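Local atomic coordinates of teicoplanin pseudoaglycone deacetylases Orf2 (Actinoplanes teichomyceticus, PDB entry 3DFF), a protein that probably works as a zinc-dependent deacetylase that removes an acetyl group from the teicoplanin pseudoaglycone during biosynthesis of this lipoglycopeptide antibiotic. Residues 19-24 / 185-190; 103-109 / 121-125. One frame throughout, in Å; residues are numbered along the deposited sequence.

Contact 1: residues 19-24 / 185-190. With ZN (zinc ion), chain B.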
loop_
_atom_site.group_PDB
_atom_site.type_symbol
_atom_site.label_atom_id
_atom_site.label_comp_id
_atom_site.label_asym_id
_atom_site.label_seq_id
_atom_site.Cartn_x
_atom_site.Cartn_y
_atom_site.Cartn_z
ATOM N N ASP A 19 -3.301 -0.221 -2.577
ATOM C CA ASP A 19 -2.577 -1.304 -1.898
ATOM C C ASP A 19 -3.365 -1.890 -0.732
ATOM O O ASP A 19 -3.407 -3.111 -0.565
ATOM C CB ASP A 19 -1.196 -0.846 -1.405
ATOM C CG ASP A 19 -0.220 -0.604 -2.537
ATOM O OD1 ASP A 19 0.029 -1.527 -3.339
ATOM O OD2 ASP A 19 0.310 0.517 -2.625
ATOM N N ALA A 20 -3.981 -1.026 0.065
ATOM C CA ALA A 20 -4.732 -1.485 1.247
ATOM C C ALA A 20 -5.903 -2.346 0.829
ATOM O O ALA A 20 -6.204 -3.370 1.489
ATOM C CB ALA A 20 -5.231 -0.272 2.067
ATOM N N VAL A 21 -6.590 -1.943 -0.233
ATOM C CA VAL A 21 -7.751 -2.725 -0.691
ATOM C C VAL A 21 -7.286 -4.067 -1.267
ATOM O O VAL A 21 -7.802 -5.124 -0.905
ATOM C CB VAL A 21 -8.645 -1.932 -1.655
ATOM C CG1 VAL A 21 -9.738 -2.824 -2.234
ATOM C CG2 VAL A 21 -9.252 -0.728 -0.908
ATOM N N LEU A 22 -6.291 -4.031 -2.147
ATOM C CA LEU A 22 -5.746 -5.273 -2.712
ATOM C C LEU A 22 -5.272 -6.241 -1.643
ATOM O O LEU A 22 -5.473 -7.468 -1.762
ATOM C CB LEU A 22 -4.543 -4.952 -3.597
ATOM C CG LEU A 22 -4.870 -4.407 -4.980
ATOM C CD1 LEU A 22 -3.617 -3.767 -5.571
ATOM C CD2 LEU A 22 -5.419 -5.510 -5.898
ATOM N N SER A 23 -4.619 -5.707 -0.619
ATOM C CA SER A 23 -3.937 -6.550 0.364
ATOM C C SER A 23 -4.782 -6.897 1.574
ATOM O O SER A 23 -4.574 -7.949 2.194
ATOM C CB SER A 23 -2.633 -5.901 0.833
ATOM O OG SER A 23 -1.781 -5.620 -0.263
ATOM N N PHE A 24 -5.719 -6.013 1.912
ATOM C CA PHE A 24 -6.358 -6.066 3.234
ATOM C C PHE A 24 -7.835 -5.671 3.163
ATOM O O PHE A 24 -8.463 -5.433 4.197
ATOM C CB PHE A 24 -5.564 -5.170 4.207
ATOM C CG PHE A 24 -5.894 -5.370 5.677
ATOM C CD1 PHE A 24 -5.804 -6.625 6.274
ATOM C CD2 PHE A 24 -6.254 -4.283 6.459
ATOM C CE1 PHE A 24 -6.102 -6.795 7.641
ATOM C CE2 PHE A 24 -6.551 -4.435 7.818
ATOM C CZ PHE A 24 -6.478 -5.688 8.409
ATOM N N TRP A 185 0.571 -6.236 6.489
ATOM C CA TRP A 185 -0.131 -7.176 5.618
ATOM C C TRP A 185 0.806 -7.689 4.550
ATOM O O TRP A 185 1.832 -7.074 4.236
ATOM C CB TRP A 185 -1.380 -6.551 4.980
ATOM C CG TRP A 185 -1.116 -5.360 4.098
ATOM C CD1 TRP A 185 -0.340 -5.317 2.961
ATOM C CD2 TRP A 185 -1.641 -4.042 4.272
ATOM N NE1 TRP A 185 -0.347 -4.036 2.426
ATOM C CE2 TRP A 185 -1.132 -3.238 3.222
ATOM C CE3 TRP A 185 -2.476 -3.452 5.226
ATOM C CZ2 TRP A 185 -1.470 -1.872 3.089
ATOM C CZ3 TRP A 185 -2.789 -2.079 5.102
ATOM C CH2 TRP A 185 -2.295 -1.328 4.036
ATOM N N GLU A 186 0.436 -8.825 3.967
ATOM C CA GLU A 186 1.194 -9.381 2.861
ATOM C C GLU A 186 0.836 -8.609 1.597
ATOM O O GLU A 186 -0.334 -8.615 1.183
ATOM C CB GLU A 186 0.831 -10.867 2.732
ATOM C CG GLU A 186 1.651 -11.580 1.710
ATOM C CD GLU A 186 1.220 -13.027 1.525
ATOM O OE1 GLU A 186 -0.001 -13.311 1.550
ATOM O OE2 GLU A 186 2.117 -13.881 1.352
ATOM N N ASP A 187 1.814 -7.918 0.993
ATOM C CA ASP A 187 1.513 -7.076 -0.178
ATOM C C ASP A 187 0.976 -7.942 -1.308
ATOM O O ASP A 187 1.654 -8.873 -1.726
ATOM C CB ASP A 187 2.748 -6.312 -0.693
ATOM C CG ASP A 187 3.474 -5.555 0.393
ATOM O OD1 ASP A 187 3.579 -4.310 0.246
ATOM O OD2 ASP A 187 3.950 -6.181 1.368
ATOM N N LEU A 188 -0.225 -7.626 -1.779
ATOM C CA LEU A 188 -0.799 -8.290 -2.959
ATOM C C LEU A 188 -0.985 -7.321 -4.119
ATOM O O LEU A 188 -1.311 -6.147 -3.908
ATOM C CB LEU A 188 -2.142 -8.949 -2.611
ATOM C CG LEU A 188 -2.094 -9.989 -1.489
ATOM C CD1 LEU A 188 -3.487 -10.452 -1.151
ATOM C CD2 LEU A 188 -1.249 -11.190 -1.915
ATOM N N PRO A 189 -0.805 -7.801 -5.359
ATOM C CA PRO A 189 -0.494 -9.199 -5.708
ATOM C C PRO A 189 0.991 -9.571 -5.649
ATOM O O PRO A 189 1.337 -10.701 -5.974
ATOM C CB PRO A 189 -0.996 -9.289 -7.152
ATOM C CG PRO A 189 -0.698 -7.926 -7.706
ATOM C CD PRO A 189 -0.958 -6.962 -6.557
ATOM N N TYR A 190 1.844 -8.656 -5.189
ATOM C CA TYR A 190 3.312 -8.834 -5.155
ATOM C C TYR A 190 3.745 -10.181 -4.606
ATOM O O TYR A 190 4.685 -10.803 -5.096
ATOM C CB TYR A 190 3.956 -7.798 -4.239
ATOM C CG TYR A 190 4.106 -6.406 -4.783
ATOM C CD1 TYR A 190 5.145 -6.086 -5.658
ATOM C CD2 TYR A 190 3.243 -5.384 -4.373
ATOM C CE1 TYR A 190 5.308 -4.787 -6.131
ATOM C CE2 TYR A 190 3.401 -4.077 -4.837
ATOM C CZ TYR A 190 4.437 -3.790 -5.708
ATOM O OH TYR A 190 4.596 -2.507 -6.164
HETATM ZN ZN ZN B . 1.731 0.187 -4.176
HETATM O O HOH W 1 -0.205 -4.109 -2.487
HETATM O O HOH W 2 -2.548 -9.694 2.377
HETATM O O HOH W 3 2.929 -0.607 -5.571
HETATM O O HOH W 4 0.222 0.389 -5.636
#
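W185, S23 and L188 carry most of this buried contact, where the first turn of a helix meets the loop leaving a strand. W185 lays its indole alongside the turn: S23 CB sits over the face of the five-membered ring, 3.4 Å from its centroid, in a CH-pi contact, while A20 CB touches W185 CH2 and F24 CB touches W185 CE3, both at 3.7 Å. L188 N donates to S23 OG at 3.0 Å, almost linearly. Water 1 hydrogen-bonds D19 OD1 and L188 O, both at 2.7 Å, and so bridges the loop carbonyl to a zinc ligand. D19 holds the ion through OD2 (2.1 Å) and more loosely OD1 (2.6 Å), with H16, H164 and two waters. After the cis peptide before P189, Y190 OH reaches one of these, water 3, at 2.6 Å. D187 OD1 hydrogen-bonds ND1 of H164, which binds zinc through NE2. This zinc site, where helix 19-33 starts beside the C-terminal ends of parallel strands, is as in the PIG-L family. The contact packs that helix start against the end of strand 182-185 and the loop after it, with helix 216-226 touching L22 and L188, and strands 151-155 and 263-269 lining W185 and F24.

Contact 2: residues 103-109 / 121-125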
loop_
_atom_site.group_PDB
_atom_site.type_symbol
_atom_site.label_atom_id
_atom_site.label_comp_id
_atom_site.label_asym_id
_atom_site.label_seq_id
_atom_site.Cartn_x
_atom_site.Cartn_y
_atom_site.Cartn_z
ATOM N N LEU A 103 15.087 14.303 -7.620
ATOM C CA LEU A 103 16.293 14.195 -6.798
ATOM C C LEU A 103 16.747 15.571 -6.372
ATOM O O LEU A 103 16.375 16.559 -6.992
ATOM C CB LEU A 103 17.421 13.522 -7.586
ATOM C CG LEU A 103 17.180 12.102 -8.118
ATOM C CD1 LEU A 103 18.429 11.568 -8.751
ATOM C CD2 LEU A 103 16.696 11.177 -7.014
ATOM N N PRO A 104 17.561 15.642 -5.299
ATOM C CA PRO A 104 18.124 16.938 -4.927
ATOM C C PRO A 104 18.799 17.675 -6.106
ATOM O O PRO A 104 18.723 18.904 -6.167
ATOM C CB PRO A 104 19.118 16.573 -3.827
ATOM C CG PRO A 104 18.520 15.366 -3.188
ATOM C CD PRO A 104 17.979 14.579 -4.365
ATOM N N ASP A 105 19.415 16.945 -7.042
ATOM C CA ASP A 105 20.075 17.564 -8.212
ATOM C C ASP A 105 19.111 17.964 -9.354
ATOM O O ASP A 105 19.544 18.429 -10.407
ATOM C CB ASP A 105 21.204 16.660 -8.740
ATOM C CG ASP A 105 20.689 15.407 -9.454
ATOM O OD1 ASP A 105 19.474 15.310 -9.688
ATOM O OD2 ASP A 105 21.510 14.520 -9.794
ATOM N N GLY A 106 17.813 17.747 -9.151
ATOM C CA GLY A 106 16.802 18.128 -10.139
ATOM C C GLY A 106 16.426 17.059 -11.167
ATOM O O GLY A 106 15.464 17.241 -11.912
ATOM N N ARG A 107 17.181 15.965 -11.241
ATOM C CA ARG A 107 16.776 14.831 -12.079
ATOM C C ARG A 107 15.498 14.208 -11.515
ATOM O O ARG A 107 15.204 14.355 -10.335
ATOM C CB ARG A 107 17.879 13.776 -12.166
ATOM C CG ARG A 107 19.092 14.213 -13.024
ATOM C CD ARG A 107 20.092 13.078 -13.185
ATOM N NE ARG A 107 20.619 12.651 -11.892
ATOM C CZ ARG A 107 21.020 11.415 -11.614
ATOM N NH1 ARG A 107 20.964 10.459 -12.531
ATOM N NH2 ARG A 107 21.479 11.133 -10.398
ATOM N N TRP A 108 14.725 13.534 -12.368
ATOM C CA TRP A 108 13.613 12.717 -11.873
ATOM C C TRP A 108 14.157 11.559 -11.064
ATOM O O TRP A 108 15.229 11.013 -11.366
ATOM C CB TRP A 108 12.824 12.140 -13.042
ATOM C CG TRP A 108 12.139 13.187 -13.867
ATOM C CD1 TRP A 108 12.460 13.556 -15.149
ATOM C CD2 TRP A 108 11.031 14.004 -13.479
ATOM N NE1 TRP A 108 11.617 14.550 -15.574
ATOM C CE2 TRP A 108 10.727 14.843 -14.573
ATOM C CE3 TRP A 108 10.252 14.102 -12.313
ATOM C CZ2 TRP A 108 9.677 15.760 -14.539
ATOM C CZ3 TRP A 108 9.221 15.028 -12.268
ATOM C CH2 TRP A 108 8.939 15.849 -13.387
ATOM N N LEU A 109 13.404 11.138 -10.056
ATOM C CA LEU A 109 13.780 9.964 -9.291
ATOM C C LEU A 109 13.734 8.692 -10.160
ATOM O O LEU A 109 14.643 7.852 -10.126
ATOM C CB LEU A 109 12.833 9.813 -8.095
ATOM C CG LEU A 109 12.983 8.529 -7.285
ATOM C CD1 LEU A 109 14.361 8.375 -6.665
ATOM C CD2 LEU A 109 11.938 8.552 -6.198
ATOM N N VAL A 121 15.285 3.373 -10.886
ATOM C CA VAL A 121 15.432 4.467 -9.925
ATOM C C VAL A 121 16.854 5.020 -9.997
ATOM O O VAL A 121 17.823 4.273 -9.919
ATOM C CB VAL A 121 15.129 3.985 -8.490
ATOM C CG1 VAL A 121 15.236 5.122 -7.512
ATOM C CG2 VAL A 121 13.740 3.388 -8.424
ATOM N N ASN A 122 16.958 6.332 -10.147
ATOM C CA ASN A 122 18.247 7.013 -10.210
ATOM C C ASN A 122 18.935 7.040 -8.862
ATOM O O ASN A 122 18.291 7.194 -7.828
ATOM C CB ASN A 122 18.053 8.432 -10.749
ATOM C CG ASN A 122 17.819 8.451 -12.242
ATOM O OD1 ASN A 122 17.000 9.209 -12.748
ATOM N ND2 ASN A 122 18.550 7.608 -12.954
ATOM N N ASP A 123 20.257 6.864 -8.856
ATOM C CA ASP A 123 20.964 6.833 -7.599
ATOM C C ASP A 123 20.883 8.187 -6.906
ATOM O O ASP A 123 20.871 9.223 -7.568
ATOM C CB ASP A 123 22.421 6.418 -7.838
ATOM C CG ASP A 123 22.552 4.944 -8.217
ATOM O OD1 ASP A 123 22.075 4.066 -7.449
ATOM O OD2 ASP A 123 23.164 4.677 -9.266
ATOM N N HIS A 124 20.813 8.165 -5.576
ATOM C CA HIS A 124 20.715 9.390 -4.791
ATOM C C HIS A 124 21.175 9.158 -3.347
ATOM O O HIS A 124 21.338 8.012 -2.920
ATOM C CB HIS A 124 19.263 9.896 -4.811
ATOM C CG HIS A 124 18.281 8.883 -4.320
ATOM N ND1 HIS A 124 17.822 7.851 -5.111
ATOM C CD2 HIS A 124 17.699 8.716 -3.107
ATOM C CE1 HIS A 124 16.985 7.104 -4.415
ATOM N NE2 HIS A 124 16.906 7.597 -3.191
ATOM N N SER A 125 21.358 10.253 -2.609
ATOM C CA SER A 125 21.981 10.221 -1.287
ATOM C C SER A 125 21.174 9.484 -0.224
ATOM O O SER A 125 19.937 9.497 -0.274
ATOM C CB SER A 125 22.288 11.644 -0.794
ATOM O OG SER A 125 21.112 12.355 -0.404
HETATM O O HOH W 5 21.325 7.199 -11.600
HETATM O O HOH W 6 22.086 11.796 -7.521
#
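Start at V121, whose CG1 packs on L109 CD1 at 3.5 Å. At N122 the backbones join: N122 N donates to L109 O over 2.8 Å, nearly straight. N122 CB packs over one face of the R107 guanidinium, while L103 CD1 reaches N122 CB at 3.7 Å. R107 is itself held by a salt bridge from NE to D105 OD2 (2.9 Å). The CA-to-CB bond of D123 points away from 103-109, but D123 O touches L103 CD1 at 3.6 Å, and water 6 links D123 O with R107 NH2, weakly on the arginine side. H124 folds back so that ND1 donates to N122 O (2.8 Å); its CE1 meets L109 CD1 at 3.7 Å, and NE2 bonds D129, its partner in a zinc site seen for this protein but empty here. S125 N-caps helix 126-147. Altogether this is a short antiparallel ribbon, 110-111 with 120-121, extended into loops, one of them making a type I turn, L103 to G106, overlapped by an Asx turn at D105.

The two contacts do not touch: their centres lie 28 Å apart and their nearest atoms about 11 Å. Contact 1 has its centre about 7 Å from the centre of the chain and supplies a ligand of the bound zinc, whereas contact 2 is peripheral, its centre about 23 Å from that of the chain, and belongs to an excursion between the two segments of contact 1. Even so, its V121 side chain comes within about 13 Å of the zinc, and the L109 side chain within about 6 Å of that of D163, which is known to bind zinc in this protein but holds none in this chain. Tetraethylene glycol, probably from the crystallisation liquor, is found near both V121 and D19.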